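Local coordinates for N-acetyltransferase domain-containing protein (Pyrococcus horikoshii, PDB 1WWZ) that binds acetyl-coenzyme A through a GNAT-type fold and probably transfers its acetyl group to an acceptor that the structure alone does not show, at the interface of chains A and B. Sequence-based numbering; all coordinates share one arbitrary frame. Chains: chain A/B, hypothetical protein PH1933.

The interface of chains A and B. Residues chain A 108, 112; chain B 104, 108, 138-139.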
# COMPACT_ATOMS: atom_id res chain seq x y z
N ILE A 108 -0.57 -0.23 -4.79
CA ILE A 108 -0.31 -1.02 -3.59
C ILE A 108 -1.53 -1.91 -3.31
O ILE A 108 -1.38 -3.08 -2.96
CB ILE A 108 -0.04 -0.09 -2.37
CG1 ILE A 108 1.33 0.58 -2.55
CG2 ILE A 108 -0.10 -0.89 -1.07
CD1 ILE A 108 1.65 1.64 -1.50
N ASP A 112 -1.48 -6.04 -3.26
CA ASP A 112 -1.97 -6.77 -2.10
C ASP A 112 -3.10 -7.71 -2.50
O ASP A 112 -3.16 -8.86 -2.07
CB ASP A 112 -2.48 -5.79 -1.03
CG ASP A 112 -3.04 -6.49 0.18
OD1 ASP A 112 -2.26 -7.08 0.95
OD2 ASP A 112 -4.28 -6.46 0.36
N ARG B 104 3.09 -5.18 4.60
CA ARG B 104 2.31 -4.36 3.68
C ARG B 104 0.87 -4.22 4.18
O ARG B 104 0.31 -3.13 4.17
CB ARG B 104 2.31 -4.98 2.28
CG ARG B 104 1.44 -4.25 1.27
CD ARG B 104 1.35 -5.07 0.01
NE ARG B 104 0.77 -6.38 0.30
CZ ARG B 104 1.13 -7.51 -0.29
NH1 ARG B 104 2.08 -7.51 -1.22
NH2 ARG B 104 0.55 -8.65 0.05
N ILE B 108 -0.96 -0.76 5.23
CA ILE B 108 -2.18 -0.31 4.57
C ILE B 108 -3.20 0.02 5.67
O ILE B 108 -3.90 1.04 5.61
CB ILE B 108 -2.78 -1.40 3.65
CG1 ILE B 108 -1.90 -1.57 2.41
CG2 ILE B 108 -4.20 -1.02 3.24
CD1 ILE B 108 -2.37 -2.69 1.49
N LYS B 138 8.04 3.15 -0.65
CA LYS B 138 7.04 2.64 -1.59
C LYS B 138 5.66 3.15 -1.20
O LYS B 138 4.80 3.33 -2.06
CB LYS B 138 7.05 1.11 -1.61
CG LYS B 138 8.21 0.50 -2.36
CD LYS B 138 8.06 -1.00 -2.46
CE LYS B 138 9.20 -1.63 -3.23
NZ LYS B 138 9.04 -3.11 -3.33
N PHE B 139 5.45 3.37 0.10
CA PHE B 139 4.17 3.87 0.58
C PHE B 139 4.05 5.40 0.54
O PHE B 139 3.06 5.96 0.99
CB PHE B 139 3.89 3.37 2.00
CG PHE B 139 3.22 2.02 2.04
CD1 PHE B 139 3.92 0.87 1.69
CD2 PHE B 139 1.88 1.91 2.40
CE1 PHE B 139 3.29 -0.38 1.71
CE2 PHE B 139 1.25 0.66 2.42
CZ PHE B 139 1.96 -0.48 2.07
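A:Ile108 lays its CD1 methyl over the centre of the B:Phe139 ring, a CH-pi contact 3.8 Å from the ring centroid. Its other branch, CG2, reaches the far end of the same ring at CZ (3.8 Å) and also packs on the B:Ile108 CD1 methyl (3.9 Å). An extended chain (chi2 174°) carries CD1 out to the middle of the face, where it also packs against the backbone carbonyl O of B:Lys138 at 3.6 Å. The two isoleucine side chains run antiparallel, side by side, and B:Ile108 CD1 goes on to touch A:Asp112 CB at 4.0 Å. Within chain B, B:Arg104 CG and B:Ile108 CG1 border the ring at its edge, which should help to hold it in place. Were B:Phe139 an alanine, the CD1 methyl of A:Ile108 would probably lose the ring face beneath it and CG2 would be left with B:Ile108, opening a gap between the chains.

The polar contact is a salt bridge from B:Arg104 NE to A:Asp112 OD1, 3.2 Å long. The hydrogen bonds that NE and NH2 offer this oxygen are weak and bent, because OD1 sits above the guanidinium plane; the carboxylate and guanidinium planes are 71° apart. A bend at chi3 (59°) turns the guanidinium so that A:Asp112 CA lies over its rim.

This pairing of two copies, not an exact two-fold, may reflect crystal packing. Helix 102-115 of chain A here meets helix 102-114 of chain B and the loop carrying B:Phe139 after helix 130-138, elements whose B:Arg104 and B:Lys138 also belong to the acetyl-CoA site.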